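Local coordinates for protein Uly1 (Catenovulum maritimum, PDB 7DRQ) that probably cleaves the algal polysaccharide ulvan by elimination, as a calcium-binding ulvan lyase of polysaccharide lyase family 24, at residues A[5-10]-A[440-445]; A[77-80]-A[85-88]; A[314-317]-A[323-326]. One frame throughout, in Å; residues are numbered along the deposited sequence.

How the contacts relate
Contacts 1 and 2 lie at two antiparallel sheets, contact 3 in a surface loop, of a chain that is probably a beta-propeller. Contact 1 (5-10 with 440-445) brings strand 3-15 near the start of strand 444-452, the outermost strands of a four-stranded sheet in which 3-15 joins three C-terminal strands; the two chain ends are thereby joined in one sheet, probably a propeller blade. Contact 2 (77-80 with 85-88) is a hairpin of strands 73-80 and 86-91; its centre lies about 17 Å from that of contact 1, and Tyr79 CZ packs on Ile8 CD1 at 3.5 Å. Contact 3 (314-317 with 323-326) comes later than contact 2, its centre about 43 Å from both others, across the chain's centre.

Contact 1: residues A[5-10]-A[440-445]; sequences EHEIKV and GSQSFQ
Glu7 and Gln442 approach from opposite directions, and their flat ends come together with the carboxylate and amide planes only 26° apart. Glu7 OE1 lies 2.6 Å from Gln442 OE1. The same carboxylate oxygen also stands 3.6 Å from CZ of Phe444, in the plane of the ring and at its edge. These side chains make nearly the whole contact, since the backbones stay well apart: Glu7 CA and Gln442 CA are separated by 10.5 Å. Both side chains run extended beyond CG. In Glu7, CG is turned opposite the backbone N (chi1 -178°), which sends the chain away from strand 3-15 toward 440-445, while in Gln442 CG lies beside its own N (chi1 -61°) and the amide is carried back to meet it.

A second shell fixes both ends. Glu7 OE1 accepts a hydrogen bond from Gln475 NE2 of strand 469-478, and Gln442 NE2 donates to Glu462 OE2, at the end of strand 455-462. The two strands that separate 3-15 from 444-452 in this four-stranded sheet thus each supply a polar partner. The Phe444 ring is buried, touching Leu460, Pro419 and Gln475. With an alanine in place of Glu7, Gln475 NE2 would probably lose its carboxylate acceptor and the edge of Phe444 the oxygen that lies against it.

The sheet joins the N-terminal strand to three C-terminal ones, consistent with the Velcro closure of many propellers, and the contact spans that sheet from its first strand to its last. Chemically, amide donors of Gln475 and Gln442 each serve a glutamate, and the carboxylate oxygen of Glu7 meets the ring's hydrogen-bearing rim, whose slight positive polarisation probably suits an oxygen.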
ATOM      1  N   GLU A   5       0.665 -18.240  17.110  1.00 14.26           N
ATOM      2  CA  GLU A   5       0.514 -17.900  18.524  1.00 18.13           C
ATOM      3  C   GLU A   5      -0.883 -17.422  18.894  1.00 22.49           C
ATOM      4  O   GLU A   5      -1.359 -17.726  19.991  1.00 20.06           O
ATOM      5  CB  GLU A   5       1.517 -16.821  18.928  1.00 15.16           C
ATOM      6  CG  GLU A   5       2.962 -17.265  18.811  1.00 22.65           C
ATOM      7  CD  GLU A   5       3.919 -16.296  19.460  1.00 21.93           C
ATOM      8  OE1 GLU A   5       3.601 -15.087  19.517  1.00 21.71           O
ATOM      9  OE2 GLU A   5       4.992 -16.746  19.911  1.00 27.07           O
ATOM     10  N   HIS A   6      -1.541 -16.658  18.022  1.00 17.53           N
ATOM     11  CA  HIS A   6      -2.837 -16.074  18.339  1.00 18.21           C
ATOM     12  C   HIS A   6      -3.695 -16.008  17.086  1.00 19.13           C
ATOM     13  O   HIS A   6      -3.186 -15.784  15.985  1.00 16.16           O
ATOM     14  CB  HIS A   6      -2.685 -14.673  18.942  1.00 16.86           C
ATOM     15  CG  HIS A   6      -1.898 -14.649  20.216  1.00 22.92           C
ATOM     16  ND1 HIS A   6      -0.574 -14.270  20.270  1.00 20.53           N
ATOM     17  CD2 HIS A   6      -2.247 -14.975  21.484  1.00 21.72           C
ATOM     18  CE1 HIS A   6      -0.142 -14.359  21.518  1.00 18.88           C
ATOM     19  NE2 HIS A   6      -1.137 -14.789  22.273  1.00 24.13           N
ATOM     20  N   GLU A   7      -5.002 -16.194  17.264  1.00 15.62           N
ATOM     21  CA  GLU A   7      -5.969 -16.043  16.181  1.00 15.22           C
ATOM     22  C   GLU A   7      -7.173 -15.305  16.746  1.00 20.21           C
ATOM     23  O   GLU A   7      -7.801 -15.785  17.693  1.00 20.29           O
ATOM     24  CB  GLU A   7      -6.365 -17.403  15.610  1.00 18.91           C
ATOM     25  CG  GLU A   7      -7.334 -17.314  14.463  1.00 24.63           C
ATOM     26  CD  GLU A   7      -7.228 -18.501  13.540  1.00 30.52           C
ATOM     27  OE1 GLU A   7      -7.565 -18.338  12.357  1.00 21.49           O
ATOM     28  OE2 GLU A   7      -6.814 -19.597  14.006  1.00 35.57           O
ATOM     29  N   ILE A   8      -7.480 -14.136  16.183  1.00 16.21           N
ATOM     30  CA  ILE A   8      -8.392 -13.167  16.779  1.00 14.10           C
ATOM     31  C   ILE A   8      -9.402 -12.737  15.727  1.00 13.65           C
ATOM     32  O   ILE A   8      -9.020 -12.267  14.654  1.00 16.11           O
ATOM     33  CB  ILE A   8      -7.631 -11.934  17.309  1.00 18.78           C
ATOM     34  CG1 ILE A   8      -6.559 -12.353  18.310  1.00 21.89           C
ATOM     35  CG2 ILE A   8      -8.587 -10.921  17.925  1.00 23.27           C
ATOM     36  CD1 ILE A   8      -5.161 -11.999  17.852  1.00 17.90           C
ATOM     37  N   LYS A   9     -10.686 -12.847  16.038  1.00 16.11           N
ATOM     38  CA  LYS A   9     -11.677 -12.329  15.107  1.00 13.39           C
ATOM     39  C   LYS A   9     -11.722 -10.812  15.228  1.00 14.33           C
ATOM     40  O   LYS A   9     -11.731 -10.260  16.331  1.00 14.63           O
ATOM     41  CB  LYS A   9     -13.058 -12.937  15.361  1.00 17.10           C
ATOM     42  CG  LYS A   9     -14.130 -12.383  14.442  1.00 16.04           C
ATOM     43  CD  LYS A   9     -15.359 -13.293  14.408  1.00 23.36           C
ATOM     44  CE  LYS A   9     -16.352 -12.950  15.499  1.00 29.30           C
ATOM     45  NZ  LYS A   9     -17.575 -13.828  15.416  1.00 27.42           N
ATOM     46  N   VAL A  10     -11.692 -10.131  14.092  1.00 11.84           N
ATOM     47  CA  VAL A  10     -11.772  -8.680  14.118  1.00 13.52           C
ATOM     48  C   VAL A  10     -13.207  -8.211  13.978  1.00 14.89           C
ATOM     49  O   VAL A  10     -13.687  -7.407  14.782  1.00 14.99           O
ATOM     50  CB  VAL A  10     -10.871  -8.087  13.023  1.00 13.00           C
ATOM     51  CG1 VAL A  10     -10.980  -6.549  13.017  1.00 11.87           C
ATOM     52  CG2 VAL A  10      -9.433  -8.531  13.251  1.00 13.36           C
ATOM     53  N   GLY A 440      -8.095 -28.778   8.257  1.00 17.66           N
ATOM     54  CA  GLY A 440      -9.092 -28.527   9.280  1.00 19.90           C
ATOM     55  C   GLY A 440      -9.077 -27.130   9.863  1.00 20.93           C
ATOM     56  O   GLY A 440      -9.998 -26.780  10.612  1.00 18.49           O
ATOM     57  N   SER A 441      -8.052 -26.334   9.567  1.00 16.58           N
ATOM     58  CA  SER A 441      -8.041 -24.936   9.961  1.00 17.86           C
ATOM     59  C   SER A 441      -8.880 -24.114   8.979  1.00 15.39           C
ATOM     60  O   SER A 441      -9.357 -24.612   7.958  1.00 15.12           O
ATOM     61  CB  SER A 441      -6.599 -24.422  10.027  1.00 16.70           C
ATOM     62  OG  SER A 441      -5.932 -24.649   8.799  1.00 18.08           O
ATOM     63  N   GLN A 442      -9.040 -22.827   9.285  1.00 17.00           N
ATOM     64  CA  GLN A 442      -9.925 -21.984   8.493  1.00 15.81           C
ATOM     65  C   GLN A 442      -9.346 -21.710   7.109  1.00 17.13           C
ATOM     66  O   GLN A 442      -8.144 -21.829   6.866  1.00 18.07           O
ATOM     67  CB  GLN A 442     -10.176 -20.653   9.196  1.00 18.10           C
ATOM     68  CG  GLN A 442     -10.844 -20.789  10.541  1.00 19.91           C
ATOM     69  CD  GLN A 442     -10.731 -19.526  11.332  1.00 24.75           C
ATOM     70  OE1 GLN A 442      -9.946 -19.445  12.270  1.00 28.87           O
ATOM     71  NE2 GLN A 442     -11.492 -18.513  10.944  1.00 24.52           N
ATOM     72  N   SER A 443     -10.223 -21.308   6.198  1.00 13.35           N
ATOM     73  CA  SER A 443      -9.838 -20.940   4.843  1.00 15.44           C
ATOM     74  C   SER A 443     -10.027 -19.446   4.659  1.00 16.33           C
ATOM     75  O   SER A 443     -11.068 -18.892   5.039  1.00 14.28           O
ATOM     76  CB  SER A 443     -10.658 -21.703   3.804  1.00 23.10           C
ATOM     77  OG  SER A 443     -10.083 -22.978   3.576  1.00 27.17           O
ATOM     78  N   PHE A 444      -9.025 -18.801   4.072  1.00 14.26           N
ATOM     79  CA  PHE A 444      -9.041 -17.363   3.864  1.00 10.89           C
ATOM     80  C   PHE A 444      -8.948 -17.052   2.375  1.00 14.16           C
ATOM     81  O   PHE A 444      -8.378 -17.817   1.590  1.00 14.55           O
ATOM     82  CB  PHE A 444      -7.896 -16.694   4.648  1.00 12.09           C
ATOM     83  CG  PHE A 444      -7.927 -17.015   6.122  1.00  9.52           C
ATOM     84  CD1 PHE A 444      -8.803 -16.355   6.960  1.00 11.12           C
ATOM     85  CD2 PHE A 444      -7.120 -18.011   6.650  1.00 12.59           C
ATOM     86  CE1 PHE A 444      -8.855 -16.661   8.326  1.00 12.27           C
ATOM     87  CE2 PHE A 444      -7.161 -18.327   8.005  1.00 11.94           C
ATOM     88  CZ  PHE A 444      -8.029 -17.645   8.843  1.00 12.44           C
ATOM     89  N   GLN A 445      -9.532 -15.912   2.012  1.00 11.82           N
ATOM     90  CA  GLN A 445      -9.705 -15.442   0.646  1.00 12.11           C
ATOM     91  C   GLN A 445      -8.660 -14.411   0.246  1.00 13.63           C
ATOM     92  O   GLN A 445      -8.356 -14.261  -0.950  1.00 13.76           O
ATOM     93  CB  GLN A 445     -11.104 -14.826   0.533  1.00 15.22           C
ATOM     94  CG  GLN A 445     -11.520 -14.300  -0.804  1.00 19.13           C
ATOM     95  CD  GLN A 445     -13.029 -14.159  -0.871  1.00 20.14           C
ATOM     96  OE1 GLN A 445     -13.758 -14.918  -0.229  1.00 22.42           O
ATOM     97  NE2 GLN A 445     -13.507 -13.181  -1.633  1.00 20.33           N
TER

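Contact 2: residues A[77-80]-A[85-88]; sequences TRYN and KSVT
Arg78 and Val87 form an antiparallel hydrogen-bonded pair: Arg78 N donates to Val87 O at 2.8 Å, with an angle of 169° at the hydrogen, and Val87 N returns a bond to Arg78 O at 3.1 Å. From this pair the arginine side chain leaves alongside the valine, both pointing the same way. Arg78 CB lies 4.1 Å from Val87 O. Beyond CB the chain is extended until a bend at chi3 (69°) brings the guanidinium back beside the valine, so that Arg78 NE and NH2 each lie 4.1 Å from Val87 CG1. At the tip, NH1 donates to Ala158 O, while NH2 bonds Val160 O and forms a salt bridge with Asp162. On the other face of the hairpin, Thr77 OG1 and Thr88 OG1 share a hydrogen bond of 2.7 Å, and Ser86 OG sits at the edge of the Tyr79 ring, 3.4 Å from CD1. Asn80 N closes the ladder on Lys85 O at 2.8 Å.

The hairpin is the outer half of a four-stranded antiparallel sheet. Strand 73-80 is flanked by 59-65, where Trp64 NE1 bonds Thr77 OG1; the Arg78 face packs against loop residues Asp162 and Phe165, and Tyr79 meets Leu474 and Ile476 of strand 469-478.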
ATOM      1  N   THR A  77      -9.743  -0.347  14.502  1.00 10.03           N
ATOM      2  CA  THR A  77      -9.767  -1.326  15.588  1.00 11.22           C
ATOM      3  C   THR A  77      -8.382  -1.422  16.208  1.00 10.82           C
ATOM      4  O   THR A  77      -7.371  -1.415  15.496  1.00 12.22           O
ATOM      5  CB  THR A  77     -10.190  -2.710  15.080  1.00 10.48           C
ATOM      6  OG1 THR A  77     -11.514  -2.648  14.543  1.00 13.82           O
ATOM      7  CG2 THR A  77     -10.167  -3.738  16.227  1.00  9.73           C
ATOM      8  N   ARG A  78      -8.331  -1.498  17.532  1.00 10.44           N
ATOM      9  CA  ARG A  78      -7.072  -1.678  18.236  1.00 10.51           C
ATOM     10  C   ARG A  78      -7.174  -2.936  19.078  1.00 13.67           C
ATOM     11  O   ARG A  78      -8.040  -3.024  19.950  1.00 12.56           O
ATOM     12  CB  ARG A  78      -6.746  -0.468  19.116  1.00 11.88           C
ATOM     13  CG  ARG A  78      -5.372  -0.565  19.777  1.00 10.24           C
ATOM     14  CD  ARG A  78      -5.149   0.580  20.765  1.00 12.07           C
ATOM     15  NE  ARG A  78      -6.012   0.433  21.939  1.00 14.39           N
ATOM     16  CZ  ARG A  78      -6.047   1.284  22.960  1.00 14.76           C
ATOM     17  NH1 ARG A  78      -5.249   2.358  22.976  1.00 12.12           N
ATOM     18  NH2 ARG A  78      -6.880   1.065  23.977  1.00 13.93           N
ATOM     19  N   TYR A  79      -6.304  -3.903  18.802  1.00 14.01           N
ATOM     20  CA  TYR A  79      -6.203  -5.139  19.573  1.00 12.97           C
ATOM     21  C   TYR A  79      -5.025  -5.034  20.535  1.00 13.17           C
ATOM     22  O   TYR A  79      -3.916  -4.660  20.135  1.00 11.02           O
ATOM     23  CB  TYR A  79      -6.030  -6.341  18.635  1.00 13.02           C
ATOM     24  CG  TYR A  79      -5.627  -7.607  19.346  1.00 13.87           C
ATOM     25  CD1 TYR A  79      -6.564  -8.359  20.043  1.00 14.24           C
ATOM     26  CD2 TYR A  79      -4.310  -8.048  19.337  1.00 13.92           C
ATOM     27  CE1 TYR A  79      -6.203  -9.517  20.712  1.00 14.85           C
ATOM     28  CE2 TYR A  79      -3.939  -9.224  20.009  1.00 14.73           C
ATOM     29  CZ  TYR A  79      -4.894  -9.946  20.691  1.00 16.59           C
ATOM     30  OH  TYR A  79      -4.524 -11.104  21.361  1.00 13.73           O
ATOM     31  N   ASN A  80      -5.263  -5.371  21.804  1.00 12.71           N
ATOM     32  CA  ASN A  80      -4.230  -5.313  22.830  1.00 11.71           C
ATOM     33  C   ASN A  80      -3.672  -6.722  22.992  1.00 16.94           C
ATOM     34  O   ASN A  80      -4.382  -7.625  23.444  1.00 12.36           O
ATOM     35  CB  ASN A  80      -4.794  -4.772  24.147  1.00 13.88           C
ATOM     36  CG  ASN A  80      -3.715  -4.521  25.195  1.00 14.70           C
ATOM     37  OD1 ASN A  80      -2.690  -5.205  25.233  1.00 16.08           O
ATOM     38  ND2 ASN A  80      -3.953  -3.546  26.064  1.00 16.33           N
ATOM     39  N   LYS A  85      -7.997  -8.133  24.286  1.00 14.83           N
ATOM     40  CA  LYS A  85      -9.222  -7.380  24.046  1.00 17.15           C
ATOM     41  C   LYS A  85      -9.047  -6.400  22.892  1.00 15.59           C
ATOM     42  O   LYS A  85      -7.934  -5.962  22.593  1.00 14.26           O
ATOM     43  CB  LYS A  85      -9.657  -6.619  25.299  1.00 18.51           C
ATOM     44  CG  LYS A  85      -9.645  -7.501  26.548  1.00 21.23           C
ATOM     45  CD  LYS A  85     -10.988  -8.173  26.786  1.00 30.23           C
ATOM     46  CE  LYS A  85     -10.852  -9.404  27.687  1.00 37.13           C
ATOM     47  NZ  LYS A  85     -10.362 -10.616  26.947  1.00 44.60           N
ATOM     48  N   SER A  86     -10.168  -6.050  22.264  1.00 14.04           N
ATOM     49  CA  SER A  86     -10.186  -5.124  21.141  1.00 13.84           C
ATOM     50  C   SER A  86     -11.233  -4.050  21.375  1.00 15.21           C
ATOM     51  O   SER A  86     -12.250  -4.279  22.043  1.00 15.71           O
ATOM     52  CB  SER A  86     -10.482  -5.846  19.818  1.00 14.19           C
ATOM     53  OG  SER A  86      -9.550  -6.892  19.597  1.00 15.99           O
ATOM     54  N   VAL A  87     -10.968  -2.874  20.812  1.00 13.27           N
ATOM     55  CA  VAL A  87     -11.892  -1.747  20.834  1.00 12.57           C
ATOM     56  C   VAL A  87     -11.871  -1.108  19.448  1.00 12.86           C
ATOM     57  O   VAL A  87     -10.818  -1.028  18.804  1.00 12.72           O
ATOM     58  CB  VAL A  87     -11.516  -0.720  21.928  1.00 16.35           C
ATOM     59  CG1 VAL A  87     -10.045  -0.340  21.830  1.00 13.38           C
ATOM     60  CG2 VAL A  87     -12.409   0.514  21.859  1.00 16.40           C
ATOM     61  N   THR A  88     -13.029  -0.653  18.990  1.00 14.33           N
ATOM     62  CA  THR A  88     -13.155  -0.107  17.644  1.00 10.23           C
ATOM     63  C   THR A  88     -13.773   1.284  17.695  1.00 15.35           C
ATOM     64  O   THR A  88     -14.633   1.563  18.536  1.00 13.78           O
ATOM     65  CB  THR A  88     -13.983  -1.064  16.764  1.00 12.81           C
ATOM     66  OG1 THR A  88     -13.244  -2.279  16.594  1.00 11.52           O
ATOM     67  CG2 THR A  88     -14.264  -0.474  15.387  1.00 15.05           C
TER

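Contact 3: residues A[314-317]-A[323-326]; sequences AITM and DEAL
Glu324 and Thr316 are brought together by similar first torsions. In Glu324, CG sits beside the backbone N (chi1 -61°) and the chain runs extended from there, carrying the carboxylate to 314-317; in Thr316, OG1 likewise lies beside its own N (chi1 -58°), which sets the hydroxyl and the backbone N-H to serve the same carboxylate.

The result is a two-pronged grip. Thr316 N donates to Glu324 OE1 over 2.8 Å, almost straight at the hydrogen, approaching from the syn side but 29° out of the carboxylate plane. Thr316 OG1 donates to Glu324 OE2 at 2.7 Å, using that oxygen's syn lone pair. A water molecule donates both to Glu324 OE1 and to Ala314 O, joining the acid to the backbone two residues before Thr316.

Ile315 lies beside the carboxylate. Its CA is 3.3 Å from Glu324 OE1, and its CG2 branch lies across the base of the glutamate, 4.1 Å from Glu324 CB and 3.9 Å from Glu324 O. That carbonyl is itself held by Asn309 ND2, while Ile315 also packs on Trp307 and Ala296, tying the contact to strands 307-308 and 290-298. Glu324 ends a short 3-10 segment, after which Leu326 N bonds back to Asp323 O at 3.0 Å.

The two segments lie in one surface loop linking strands 307-308 and 326-328, and this grip pins its two limbs together. Each carboxylate oxygen has two polar partners: OE1 the Thr316 N-H and the water, OE2 the Thr316 hydroxyl and a salt bridge from Lys321. Such a set of donors and a nearby positive charge would be expected to favour the ionised acid and to restrain rotation of its carboxylate.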
ATOM      1  N   ALA A 314      25.509   8.404  -6.915  1.00 12.58           N
ATOM      2  CA  ALA A 314      24.476   9.405  -6.694  1.00 14.56           C
ATOM      3  C   ALA A 314      23.570   9.506  -7.912  1.00 17.81           C
ATOM      4  O   ALA A 314      24.035   9.452  -9.055  1.00 14.26           O
ATOM      5  CB  ALA A 314      25.107  10.767  -6.401  1.00 14.94           C
ATOM      6  N   ILE A 315      22.266   9.626  -7.667  1.00 15.41           N
ATOM      7  CA  ILE A 315      21.307   9.824  -8.743  1.00  9.33           C
ATOM      8  C   ILE A 315      20.777  11.248  -8.672  1.00 13.23           C
ATOM      9  O   ILE A 315      20.821  11.912  -7.632  1.00 12.14           O
ATOM     10  CB  ILE A 315      20.148   8.798  -8.713  1.00 10.91           C
ATOM     11  CG1 ILE A 315      19.348   8.906  -7.407  1.00 11.74           C
ATOM     12  CG2 ILE A 315      20.709   7.382  -8.877  1.00 11.33           C
ATOM     13  CD1 ILE A 315      17.984   8.205  -7.471  1.00 10.90           C
ATOM     14  N   THR A 316      20.301  11.726  -9.816  1.00 12.18           N
ATOM     15  CA  THR A 316      19.628  13.016  -9.880  1.00 13.67           C
ATOM     16  C   THR A 316      18.408  13.015  -8.969  1.00 13.16           C
ATOM     17  O   THR A 316      17.652  12.047  -8.933  1.00 11.96           O
ATOM     18  CB  THR A 316      19.201  13.302 -11.322  1.00 14.06           C
ATOM     19  OG1 THR A 316      20.356  13.273 -12.174  1.00 13.35           O
ATOM     20  CG2 THR A 316      18.525  14.665 -11.435  1.00 14.56           C
HETATM   21  N   MSE A 317      18.220  14.104  -8.223  1.00 12.04           N
HETATM   22  CA  MSE A 317      17.131  14.183  -7.247  1.00 12.16           C
HETATM   23  C   MSE A 317      16.584  15.616  -7.197  1.00 14.43           C
HETATM   24  O   MSE A 317      17.330  16.549  -6.872  1.00 12.80           O
HETATM   25  CB  MSE A 317      17.620  13.724  -5.866  1.00 12.24           C
HETATM   26  CG  MSE A 317      16.566  13.699  -4.764  1.00 14.17           C
HETATM   27 SE   MSE A 317      15.092  12.473  -5.206  1.00 24.02          SE
HETATM   28  CE  MSE A 317      16.160  11.044  -5.978  1.00  4.89           C
ATOM     29  N   ASP A 323      16.220   5.543 -15.706  1.00 10.09           N
ATOM     30  CA  ASP A 323      17.316   4.611 -15.955  1.00 12.77           C
ATOM     31  C   ASP A 323      18.516   4.827 -15.037  1.00 13.58           C
ATOM     32  O   ASP A 323      19.309   3.897 -14.866  1.00 12.57           O
ATOM     33  CB  ASP A 323      17.763   4.692 -17.420  1.00 15.27           C
ATOM     34  CG  ASP A 323      16.820   3.955 -18.362  1.00 16.93           C
ATOM     35  OD1 ASP A 323      15.815   3.387 -17.877  1.00 13.90           O
ATOM     36  OD2 ASP A 323      17.074   3.951 -19.591  1.00 15.81           O
ATOM     37  N   GLU A 324      18.675   6.017 -14.437  1.00 13.22           N
ATOM     38  CA  GLU A 324      19.712   6.183 -13.421  1.00 13.10           C
ATOM     39  C   GLU A 324      19.599   5.137 -12.329  1.00 13.22           C
ATOM     40  O   GLU A 324      20.605   4.751 -11.730  1.00 14.53           O
ATOM     41  CB  GLU A 324      19.640   7.570 -12.785  1.00 11.94           C
ATOM     42  CG  GLU A 324      19.854   8.704 -13.770  1.00 13.36           C
ATOM     43  CD  GLU A 324      20.200  10.003 -13.070  1.00 18.30           C
ATOM     44  OE1 GLU A 324      20.776   9.951 -11.948  1.00 15.50           O
ATOM     45  OE2 GLU A 324      19.890  11.069 -13.640  1.00 14.66           O
ATOM     46  N   ALA A 325      18.382   4.672 -12.056  1.00 12.35           N
ATOM     47  CA  ALA A 325      18.103   3.735 -10.974  1.00 13.57           C
ATOM     48  C   ALA A 325      17.839   2.319 -11.482  1.00 10.69           C
ATOM     49  O   ALA A 325      17.333   1.481 -10.739  1.00 12.09           O
ATOM     50  CB  ALA A 325      16.919   4.240 -10.145  1.00 12.73           C
ATOM     51  N   LEU A 326      18.189   2.035 -12.735  1.00 13.91           N
ATOM     52  CA  LEU A 326      17.922   0.724 -13.328  1.00 11.08           C
ATOM     53  C   LEU A 326      18.573  -0.416 -12.545  1.00 13.81           C
ATOM     54  O   LEU A 326      19.715  -0.304 -12.097  1.00 15.96           O
ATOM     55  CB  LEU A 326      18.452   0.710 -14.762  1.00 10.51           C
ATOM     56  CG  LEU A 326      18.221  -0.573 -15.558  1.00 13.96           C
ATOM     57  CD1 LEU A 326      16.738  -0.709 -15.919  1.00 14.09           C
ATOM     58  CD2 LEU A 326      19.091  -0.560 -16.820  1.00 18.02           C
TER
HETATM   59  O   HOH W   1      23.222   8.442 -11.651  1.00 25.59           O